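Local structure of superoxide dismutase (Acidilobus saccharovorans, 4FFK) at residues 122-125 against 126-130; 131-134 against 135-138; 198-201 against 202-205; 210-213 against 214-218; 94-97 against 98-101. The protein catalyses the dismutation of superoxide to dioxygen and hydrogen peroxide at an iron centre. All coordinates share one frame; numbering follows the deposited sequence.

Contact 1: residues 122-125 against 126-130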
# COMPACT_ATOMS: atom_id res chain seq x y z
N GLY A 122 -17.26 -6.23 -24.78
CA GLY A 122 -18.48 -5.98 -25.54
C GLY A 122 -18.15 -5.30 -26.85
O GLY A 122 -18.66 -5.71 -27.92
N SER A 123 -17.32 -4.26 -26.78
CA SER A 123 -16.90 -3.48 -27.95
C SER A 123 -15.61 -2.80 -27.61
O SER A 123 -15.32 -2.62 -26.42
CB SER A 123 -17.94 -2.40 -28.28
OG SER A 123 -18.14 -1.53 -27.18
N PHE A 124 -14.87 -2.38 -28.63
CA PHE A 124 -13.72 -1.53 -28.40
C PHE A 124 -14.06 -0.26 -27.62
O PHE A 124 -13.28 0.17 -26.75
CB PHE A 124 -12.96 -1.19 -29.66
CG PHE A 124 -11.71 -0.44 -29.37
CD1 PHE A 124 -10.64 -1.09 -28.75
CD2 PHE A 124 -11.62 0.93 -29.63
CE1 PHE A 124 -9.46 -0.39 -28.45
CE2 PHE A 124 -10.43 1.62 -29.32
CZ PHE A 124 -9.36 0.96 -28.74
N ASP A 125 -15.20 0.36 -27.93
CA ASP A 125 -15.58 1.60 -27.25
C ASP A 125 -15.89 1.41 -25.76
O ASP A 125 -15.53 2.25 -24.94
CB ASP A 125 -16.75 2.31 -28.00
CG ASP A 125 -16.29 2.94 -29.32
OD1 ASP A 125 -15.10 3.29 -29.46
OD2 ASP A 125 -17.12 3.07 -30.24
N LYS A 126 -16.54 0.30 -25.41
CA LYS A 126 -16.81 0.00 -24.02
C LYS A 126 -15.48 -0.30 -23.29
O LYS A 126 -15.29 0.18 -22.19
CB LYS A 126 -17.79 -1.15 -23.85
CG LYS A 126 -19.23 -0.81 -24.15
CD LYS A 126 -20.01 -2.11 -24.37
CE LYS A 126 -21.47 -1.83 -24.62
NZ LYS A 126 -22.25 -2.11 -23.38
N PHE A 127 -14.58 -1.02 -23.94
CA PHE A 127 -13.26 -1.28 -23.37
C PHE A 127 -12.52 0.04 -23.21
O PHE A 127 -12.06 0.38 -22.11
CB PHE A 127 -12.46 -2.17 -24.25
CG PHE A 127 -10.98 -2.10 -23.96
CD1 PHE A 127 -10.45 -2.66 -22.78
CD2 PHE A 127 -10.12 -1.43 -24.82
CE1 PHE A 127 -9.06 -2.59 -22.53
CE2 PHE A 127 -8.75 -1.36 -24.60
CZ PHE A 127 -8.22 -1.94 -23.41
N LYS A 128 -12.42 0.77 -24.30
CA LYS A 128 -11.75 2.08 -24.26
C LYS A 128 -12.24 2.98 -23.13
O LYS A 128 -11.44 3.66 -22.41
CB LYS A 128 -11.85 2.77 -25.63
CG LYS A 128 -11.30 4.16 -25.58
CD LYS A 128 -11.34 4.81 -26.96
CE LYS A 128 -10.92 6.28 -26.86
NZ LYS A 128 -10.42 6.73 -28.19
N LYS A 129 -13.55 3.05 -22.96
CA LYS A 129 -14.11 3.80 -21.88
C LYS A 129 -13.72 3.28 -20.52
O LYS A 129 -13.41 4.04 -19.62
CB LYS A 129 -15.61 3.76 -21.98
CG LYS A 129 -16.38 4.26 -20.77
CD LYS A 129 -16.25 5.71 -20.63
CE LYS A 129 -17.07 6.16 -19.42
NZ LYS A 129 -16.34 7.30 -18.75
N LEU A 130 -13.78 1.97 -20.35
CA LEU A 130 -13.51 1.45 -19.01
C LEU A 130 -12.01 1.55 -18.79
O LEU A 130 -11.59 1.90 -17.71
CB LEU A 130 -13.93 0.00 -18.92
CG LEU A 130 -13.74 -0.78 -17.61
CD1 LEU A 130 -14.48 -0.11 -16.45
CD2 LEU A 130 -14.21 -2.25 -17.83
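Ser123 caps the start of helix 124-136 by taking the backbone N-H of Lys126 on its hydroxyl, with OG to Lys126 N at 3.0 Å and 159° at the hydrogen. The torsion chi1 of 58° sets OG between the serine's own N and carbonyl carbon, folding it back over the first turn, where Lys126 CG also lies 3.3 Å from OG. Replacing Ser123 with alanine takes OG away and would probably leave the amide of Lys126 without its acceptor, the first turn being less firmly held. The tight part is aromatic. Phe124 CE1 meets Phe127 CD2 at 3.8 Å, the two planes inclined at 47°. Over one face of Phe124, toward its rim, lies Lys128 CB, and the extended lysine continues past CE2 to a cation-pi contact with Trp200. The loose side carries Asp125, Lys126 and Lys129, all exposed. Asp125 OD1 stays 5.9 Å from Lys128 NZ, too far for a salt bridge; Lys126 NZ instead bonds Leu66 O of the second subunit, and Lys129 NZ pairs with Asp133. On the inner side Phe127 packs on Ile117 of helix 111-121 and Ile157 of strand 155-161, while Leu130 rests on Phe121 and the same Ile157.

Contact 2: residues 131-134 against 135-138; sequences FGDA and AKNV
Asn137 folds back onto Asp133 at the C-terminal end of helix 124-136, in the C-terminal domain of the iron/manganese superoxide dismutase fold, where the chain leaves helical geometry. Two N-H groups of this one residue converge on Asp133 O: the side-chain ND2 at 2.8 Å and the backbone N at 2.9 Å, arriving from opposite faces of the carbonyl plane. With chi1 at -71° the amide carbon CG sits beside its own backbone N, which is what lets both donors reach the same oxygen, and the acceptor lies close to the plane of the amide. Lys136 is turned another way. Its chain runs extended alongside the carbonyl of Gly132, CG passing 3.2 Å from Gly132 O, and carries NZ out to a salt bridge with Asp197. On the inner side Phe131 and the two alanines face the sheet: Ala134 rests on Ile157 of strand 155-161 and Ala135 on Ala144 of strand 142-148. Val75 of the second subunit packs on Asp133 and Asn137. Besides the bond of Asp133 to Lys129, its OD1 and Lys136 NZ, 4.7 Å apart, are joined by one water, which donates to OD1 at 2.6 Å and accepts from NZ at 2.9 Å.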
# COMPACT_ATOMS: atom_id res chain seq x y z
N PHE A 131 -11.23 1.21 -19.79
CA PHE A 131 -9.77 1.28 -19.64
C PHE A 131 -9.30 2.71 -19.36
O PHE A 131 -8.48 2.95 -18.45
CB PHE A 131 -9.09 0.75 -20.85
CG PHE A 131 -7.61 0.55 -20.64
CD1 PHE A 131 -6.70 1.49 -21.04
CD2 PHE A 131 -7.15 -0.58 -19.93
CE1 PHE A 131 -5.30 1.26 -20.83
CE2 PHE A 131 -5.75 -0.76 -19.72
CZ PHE A 131 -4.87 0.15 -20.19
N GLY A 132 -9.81 3.66 -20.15
CA GLY A 132 -9.56 5.07 -19.88
C GLY A 132 -9.93 5.48 -18.50
O GLY A 132 -9.19 6.22 -17.82
N ASP A 133 -11.09 5.04 -18.02
CA ASP A 133 -11.48 5.39 -16.69
C ASP A 133 -10.57 4.73 -15.65
O ASP A 133 -10.26 5.36 -14.63
CB ASP A 133 -12.90 4.99 -16.39
CG ASP A 133 -13.93 5.89 -17.07
OD1 ASP A 133 -13.54 6.92 -17.68
OD2 ASP A 133 -15.14 5.57 -16.94
N ALA A 134 -10.09 3.53 -15.94
CA ALA A 134 -9.21 2.80 -14.99
C ALA A 134 -7.92 3.62 -14.88
O ALA A 134 -7.40 3.81 -13.77
CB ALA A 134 -8.90 1.35 -15.49
N ALA A 135 -7.45 4.13 -16.00
CA ALA A 135 -6.18 4.91 -16.01
C ALA A 135 -6.40 6.24 -15.30
O ALA A 135 -5.58 6.71 -14.51
CB ALA A 135 -5.73 5.13 -17.42
N LYS A 136 -7.51 6.90 -15.63
CA LYS A 136 -7.73 8.23 -15.12
C LYS A 136 -7.97 8.16 -13.62
O LYS A 136 -7.71 9.11 -12.91
CB LYS A 136 -8.95 8.87 -15.82
CG LYS A 136 -8.66 9.30 -17.24
CD LYS A 136 -10.02 9.52 -17.96
CE LYS A 136 -9.69 9.47 -19.46
NZ LYS A 136 -10.91 9.97 -20.19
N ASN A 137 -8.46 7.01 -13.14
CA ASN A 137 -8.83 6.87 -11.79
C ASN A 137 -7.87 6.02 -10.98
O ASN A 137 -8.24 5.54 -9.91
CB ASN A 137 -10.26 6.35 -11.67
CG ASN A 137 -11.24 7.42 -12.10
OD1 ASN A 137 -11.43 8.37 -11.37
ND2 ASN A 137 -11.72 7.34 -13.33
N VAL A 138 -6.65 5.91 -11.47
CA VAL A 138 -5.60 5.41 -10.58
C VAL A 138 -5.45 6.47 -9.50
O VAL A 138 -5.28 7.70 -9.81
CB VAL A 138 -4.32 5.23 -11.33
CG1 VAL A 138 -3.19 5.08 -10.22
CG2 VAL A 138 -4.42 4.04 -12.26
O HOH W 1 -12.54 7.53 -20.05

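Contact 3: residues 198-201 against 202-205; sequences SWWD and LINW
Ile203 pushes its side chain into a corner formed by Trp199, Trp200 and Trp205. Its CB starts 3.8 Å from Trp200 O. From there CG2 branches off over the centre of the Trp205 ring, 3.3 Å above its plane, while CG1, beside the backbone N at chi1 -65°, lies over the rim of Trp199, 3.8 Å from CZ2. The tip CD1 completes a CH-pi contact with Trp199, 3.8 Å from the centroid of the six-membered ring and 23° off its normal. The same methyl presses on Trp200 CE3 at 3.3 Å. All this takes place in the turn between helices 192-199 and 205-216 of the C-terminal domain of the iron/manganese dismutase fold, with Leu175 of strand 172-178 touching Trp199, Ile203 and Trp205. A serine in place of Trp199 removes the ring under CD1 and would probably open a gap beside Ile203, leave its tip freer to turn, and cost Trp200 the contact that Trp199 CZ3 makes over its ring centre. Trp200 and Trp205 meet at their edges. A water lies in plane at the edges of both rings, donating to Trp200 O at 2.8 Å and accepting from Trp205 NE1 at 3.1 Å.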
# COMPACT_ATOMS: atom_id res chain seq x y z
N SER A 198 -5.61 11.00 -25.41
CA SER A 198 -4.77 11.10 -26.60
C SER A 198 -3.86 9.90 -26.76
O SER A 198 -3.49 9.52 -27.86
CB SER A 198 -3.90 12.36 -26.60
OG SER A 198 -4.55 13.47 -26.04
N TRP A 199 -3.48 9.30 -25.63
CA TRP A 199 -2.58 8.18 -25.67
C TRP A 199 -3.13 7.06 -26.54
O TRP A 199 -2.38 6.37 -27.20
CB TRP A 199 -2.30 7.73 -24.21
CG TRP A 199 -1.67 6.37 -24.11
CD1 TRP A 199 -0.32 6.05 -24.17
CD2 TRP A 199 -2.35 5.15 -23.87
NE1 TRP A 199 -0.17 4.70 -24.03
CE2 TRP A 199 -1.39 4.13 -23.82
CE3 TRP A 199 -3.70 4.82 -23.70
CZ2 TRP A 199 -1.73 2.75 -23.61
CZ3 TRP A 199 -4.04 3.47 -23.52
CH2 TRP A 199 -3.04 2.45 -23.46
N TRP A 200 -4.45 6.93 -26.60
CA TRP A 200 -5.10 5.99 -27.52
C TRP A 200 -4.56 6.02 -28.93
O TRP A 200 -4.45 4.97 -29.58
CB TRP A 200 -6.62 6.15 -27.53
CG TRP A 200 -7.22 5.73 -26.20
CD1 TRP A 200 -7.52 6.53 -25.18
CD2 TRP A 200 -7.47 4.39 -25.75
NE1 TRP A 200 -8.01 5.81 -24.12
CE2 TRP A 200 -7.95 4.48 -24.44
CE3 TRP A 200 -7.27 3.14 -26.31
CZ2 TRP A 200 -8.29 3.36 -23.69
CZ3 TRP A 200 -7.63 2.01 -25.58
CH2 TRP A 200 -8.13 2.14 -24.30
N ASP A 201 -4.19 7.22 -29.38
CA ASP A 201 -3.71 7.40 -30.77
C ASP A 201 -2.29 6.94 -30.99
O ASP A 201 -1.78 6.98 -32.13
CB ASP A 201 -3.83 8.86 -31.18
CG ASP A 201 -5.27 9.32 -31.15
OD1 ASP A 201 -6.14 8.47 -31.38
OD2 ASP A 201 -5.54 10.50 -30.86
N LEU A 202 -1.61 6.56 -29.90
CA LEU A 202 -0.24 6.09 -30.01
C LEU A 202 -0.15 4.59 -29.91
O LEU A 202 0.92 4.02 -30.14
CB LEU A 202 0.58 6.70 -28.89
CG LEU A 202 0.81 8.21 -28.97
CD1 LEU A 202 1.78 8.59 -27.92
CD2 LEU A 202 1.41 8.52 -30.37
N ILE A 203 -1.25 3.94 -29.57
CA ILE A 203 -1.13 2.50 -29.28
C ILE A 203 -0.66 1.74 -30.50
O ILE A 203 -1.27 1.84 -31.58
CB ILE A 203 -2.42 1.90 -28.70
CG1 ILE A 203 -2.68 2.52 -27.33
CG2 ILE A 203 -2.27 0.38 -28.49
CD1 ILE A 203 -4.10 2.45 -26.90
N ASN A 204 0.46 1.06 -30.34
CA ASN A 204 0.84 0.03 -31.26
C ASN A 204 0.06 -1.26 -31.01
O ASN A 204 0.47 -2.17 -30.27
CB ASN A 204 2.33 -0.15 -31.25
CG ASN A 204 2.78 -1.12 -32.31
OD1 ASN A 204 3.95 -1.22 -32.57
ND2 ASN A 204 1.86 -1.87 -32.87
N TRP A 205 -1.08 -1.37 -31.68
CA TRP A 205 -1.92 -2.55 -31.50
C TRP A 205 -1.32 -3.87 -32.02
O TRP A 205 -1.78 -4.96 -31.66
CB TRP A 205 -3.34 -2.32 -32.04
CG TRP A 205 -4.15 -1.47 -31.16
CD1 TRP A 205 -4.52 -0.18 -31.38
CD2 TRP A 205 -4.69 -1.82 -29.87
NE1 TRP A 205 -5.27 0.29 -30.34
CE2 TRP A 205 -5.39 -0.69 -29.39
CE3 TRP A 205 -4.63 -2.98 -29.07
CZ2 TRP A 205 -6.03 -0.67 -28.14
CZ3 TRP A 205 -5.31 -2.98 -27.85
CH2 TRP A 205 -5.99 -1.83 -27.39
O HOH W 2 -6.49 3.10 -29.86

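Contact 4: residues 210-213 against 214-218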
# COMPACT_ATOMS: atom_id res chain seq x y z
N ALA A 210 0.90 -9.03 -30.69
CA ALA A 210 2.02 -9.98 -30.66
C ALA A 210 2.20 -10.48 -29.22
O ALA A 210 2.47 -11.66 -28.98
CB ALA A 210 3.31 -9.35 -31.15
N ARG A 211 2.05 -9.56 -28.27
CA ARG A 211 2.19 -9.95 -26.87
C ARG A 211 1.05 -10.88 -26.47
O ARG A 211 1.25 -11.86 -25.79
CB ARG A 211 2.21 -8.72 -25.96
CG ARG A 211 2.60 -9.06 -24.50
CD ARG A 211 3.20 -7.85 -23.73
NE ARG A 211 4.38 -7.26 -24.39
CZ ARG A 211 4.31 -6.24 -25.26
NH1 ARG A 211 3.13 -5.69 -25.57
NH2 ARG A 211 5.41 -5.78 -25.82
N TYR A 212 -0.14 -10.57 -26.93
CA TYR A 212 -1.28 -11.35 -26.62
C TYR A 212 -1.15 -12.75 -27.23
O TYR A 212 -1.51 -13.72 -26.59
CB TYR A 212 -2.51 -10.64 -27.13
CG TYR A 212 -3.77 -11.41 -27.03
CD1 TYR A 212 -4.55 -11.62 -28.16
CD2 TYR A 212 -4.23 -11.91 -25.82
CE1 TYR A 212 -5.74 -12.32 -28.07
CE2 TYR A 212 -5.39 -12.58 -25.72
CZ TYR A 212 -6.14 -12.79 -26.86
OH TYR A 212 -7.30 -13.47 -26.74
N GLN A 213 -0.60 -12.82 -28.45
CA GLN A 213 -0.34 -14.14 -29.06
C GLN A 213 0.60 -14.96 -28.18
O GLN A 213 0.28 -16.12 -27.90
CB GLN A 213 0.19 -14.04 -30.50
CG GLN A 213 -0.87 -13.53 -31.48
CD GLN A 213 -2.03 -14.49 -31.65
OE1 GLN A 213 -1.93 -15.68 -31.38
NE2 GLN A 213 -3.16 -13.97 -32.11
N LYS A 214 1.72 -14.36 -27.78
CA LYS A 214 2.67 -14.96 -26.82
C LYS A 214 1.98 -15.38 -25.54
O LYS A 214 2.21 -16.49 -25.04
CB LYS A 214 3.81 -14.01 -26.46
CG LYS A 214 5.03 -14.07 -27.33
CD LYS A 214 5.11 -12.86 -28.22
CE LYS A 214 6.19 -11.89 -27.79
NZ LYS A 214 7.50 -12.38 -28.25
N ALA A 215 1.13 -14.51 -24.99
CA ALA A 215 0.38 -14.82 -23.75
C ALA A 215 -0.51 -16.04 -23.92
O ALA A 215 -0.55 -16.92 -23.05
CB ALA A 215 -0.44 -13.63 -23.29
N LEU A 216 -1.23 -16.08 -25.04
CA LEU A 216 -2.13 -17.18 -25.37
C LEU A 216 -1.42 -18.53 -25.41
O LEU A 216 -2.02 -19.57 -25.10
CB LEU A 216 -2.79 -16.93 -26.72
CG LEU A 216 -3.96 -15.95 -26.73
CD1 LEU A 216 -4.34 -15.67 -28.17
CD2 LEU A 216 -5.15 -16.51 -25.92
N ASN A 217 -0.14 -18.50 -25.77
CA ASN A 217 0.73 -19.68 -25.88
C ASN A 217 1.75 -19.87 -24.72
O ASN A 217 2.73 -20.60 -24.85
CB ASN A 217 1.47 -19.64 -27.23
CG ASN A 217 0.68 -20.33 -28.35
OD1 ASN A 217 -0.53 -20.11 -28.54
ND2 ASN A 217 1.39 -21.17 -29.10
N THR A 218 1.53 -19.18 -23.60
CA THR A 218 2.30 -19.46 -22.40
C THR A 218 1.62 -20.63 -21.67
O THR A 218 0.38 -20.69 -21.59
CB THR A 218 2.39 -18.26 -21.45
OG1 THR A 218 1.07 -17.89 -21.02
CG2 THR A 218 3.09 -17.09 -22.13
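The ring of Tyr212 carries Leu216 on one face, one helical turn further on. Leu216 CD1 stands 3.6 Å above the ring plane, shifted toward the rim near CE1 and CZ; measured to the centroid it is 3.8 Å away and 21° off the normal, a CH-pi contact. The other methyl, CD2, lies by CE2 and the phenolic OH at the rim. Tyr212 CG is anti to its N (chi1 173°), which swings the ring along the helix toward Leu216. Elsewhere the ring is packed by Ala112, Ile113 and Ala116 of helix 111-121 and by Tyr148. The second flat group, the amide of Gln213, brings OE1 to 4.0 Å from the same Leu216 CD1, while NE2 is held by Glu209, so this methyl has an aromatic face on one flank and a polar amide on another. The third, the guanidinium of Arg211, finds its partners outside: NH1 makes a salt bridge with Asp207, and NE bonds Leu221 O of the second subunit. Lys214 is bent at chi2, chi3 and chi4, the first two far from staggered values, as it curls over the carbonyl of Ala210. Where the chain leaves the helix after Leu216, Ala215 O is gripped twice by Thr218, from OG1 at 2.8 Å and from N at 3.1 Å. Tyr212 and Leu216 thus form an i/i+4 aromatic-aliphatic CH-pi pair at the C-terminal end of helix 205-216, which packs on strands 142-148 and 172-178 of the antiparallel sheet in the C-terminal domain.

Contact 5: residues 94-97 against 98-101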
# COMPACT_ATOMS: atom_id res chain seq x y z
N LEU A 94 7.26 -2.12 -21.28
CA LEU A 94 5.97 -2.39 -21.93
C LEU A 94 5.39 -1.11 -22.49
O LEU A 94 5.01 -1.03 -23.70
CB LEU A 94 5.00 -2.98 -20.91
CG LEU A 94 3.61 -3.35 -21.39
CD1 LEU A 94 3.73 -4.32 -22.57
CD2 LEU A 94 2.85 -4.01 -20.24
N TYR A 95 5.27 -0.12 -21.64
CA TYR A 95 4.73 1.16 -22.05
C TYR A 95 5.33 1.67 -23.38
O TYR A 95 4.59 2.03 -24.26
CB TYR A 95 5.04 2.15 -20.97
CG TYR A 95 4.57 3.54 -21.17
CD1 TYR A 95 5.47 4.59 -21.14
CD2 TYR A 95 3.18 3.83 -21.23
CE1 TYR A 95 5.06 5.86 -21.26
CE2 TYR A 95 2.76 5.12 -21.30
CZ TYR A 95 3.71 6.12 -21.37
OH TYR A 95 3.31 7.40 -21.45
N TRP A 96 6.66 1.72 -23.48
CA TRP A 96 7.26 2.22 -24.75
C TRP A 96 6.90 1.37 -25.92
O TRP A 96 6.68 1.91 -27.02
CB TRP A 96 8.77 2.27 -24.66
CG TRP A 96 9.30 2.88 -23.43
CD1 TRP A 96 10.18 2.31 -22.57
CD2 TRP A 96 9.04 4.18 -22.95
NE1 TRP A 96 10.51 3.20 -21.60
CE2 TRP A 96 9.81 4.35 -21.77
CE3 TRP A 96 8.21 5.23 -23.37
CZ2 TRP A 96 9.77 5.51 -21.01
CZ3 TRP A 96 8.19 6.40 -22.62
CH2 TRP A 96 8.97 6.52 -21.45
N LEU A 97 6.90 0.05 -25.71
CA LEU A 97 6.65 -0.93 -26.78
C LEU A 97 5.22 -0.84 -27.27
O LEU A 97 4.90 -1.10 -28.47
CB LEU A 97 6.97 -2.35 -26.30
CG LEU A 97 8.46 -2.64 -26.09
CD1 LEU A 97 8.58 -3.99 -25.37
CD2 LEU A 97 9.26 -2.66 -27.48
N ASN A 98 4.35 -0.42 -26.38
CA ASN A 98 2.95 -0.33 -26.67
C ASN A 98 2.58 0.90 -27.51
O ASN A 98 1.44 1.08 -27.83
CB ASN A 98 2.17 -0.17 -25.37
CG ASN A 98 2.06 -1.46 -24.56
OD1 ASN A 98 1.85 -1.38 -23.34
ND2 ASN A 98 2.14 -2.63 -25.21
N MET A 99 3.53 1.79 -27.74
CA MET A 99 3.30 2.98 -28.51
C MET A 99 4.06 2.94 -29.85
O MET A 99 5.04 2.18 -30.04
CB MET A 99 3.65 4.20 -27.71
CG MET A 99 2.68 4.35 -26.52
SD MET A 99 2.98 5.81 -25.61
CE MET A 99 4.65 5.56 -24.92
N ALA A 100 3.56 3.73 -30.78
CA ALA A 100 4.15 3.79 -32.11
C ALA A 100 3.87 5.19 -32.62
O ALA A 100 2.84 5.78 -32.28
CB ALA A 100 3.54 2.72 -33.04
N PRO A 101 4.79 5.73 -33.45
CA PRO A 101 4.66 7.06 -34.04
C PRO A 101 3.21 7.43 -34.34
O PRO A 101 2.41 6.55 -34.77
CB PRO A 101 5.44 6.92 -35.34
CG PRO A 101 6.57 6.06 -34.94
CD PRO A 101 5.95 5.02 -34.02
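The end of helix 75-97, in the alpha-hairpin domain, brings Met99 over Tyr95; the same helix supplies the iron ligand His92. The methyl CE sits above the tyrosine ring, 3.8 Å from the centroid and 15° off the normal, a CH-pi contact; SD, above the same face at 4.6 Å from the centroid, makes it a Met-aromatic pair as well. The chain owes this to its bend at chi3 (-64°), which turns CE back to the ring. CE also reaches Trp96 CE3 at 3.9 Å. The two aromatics touch each other too, Tyr95 CD1 lying over the rim of one Trp96 face while Trp96 CH2 comes in the plane of the tyrosine at its edge. The backbone of the last turn is closed by Asn98 N, which donates to Leu94 O at 2.8 Å, with a weak second bond to Tyr95 O, and by Met99 N, which reaches Trp96 O at 3.2 Å. The side chain of Asn98 crosses Leu94, OD1 lying 3.3 Å from Leu94 CG. Both ends of this buried amide are used: OD1 takes Ala176 N, and ND2 gives to Leu174 O and Asp207. OD1 and Leu94 O, both acceptors, are only 3.2 Å apart, a mildly unfavourable approach that the bonds each makes to an N-H probably offset. Tyr95 and Trp96 both meet the iron ligand His43, and Tyr95 OH bonds Tyr195, so the apolar methionine methyl backs a second-shell aromatic pair, probably helping to fix its rings beside the metal.

In the fold
Contact 5 lies nearest the iron, the side chain of Tyr95 being about 6 Å from the metal; the side chains of Trp199 in contact 3 and Val138 in contact 2 are each about 11 Å away. Contacts 3 and 5, centres about 8 Å apart, link the alpha-hairpin and C-terminal family regions: Asn204 N meets Asn98 O and Leu202 O meets Ala100 N, each pair at 2.7 Å, probably hydrogen-bonded, and Met99 packs on Trp199. Contacts 1 and 2 follow each other along helix 124-136, and both press aromatic rings on Trp200 of contact 3. Contact 4 touches contact 5 through Arg211, and all but contact 3 reach the second subunit.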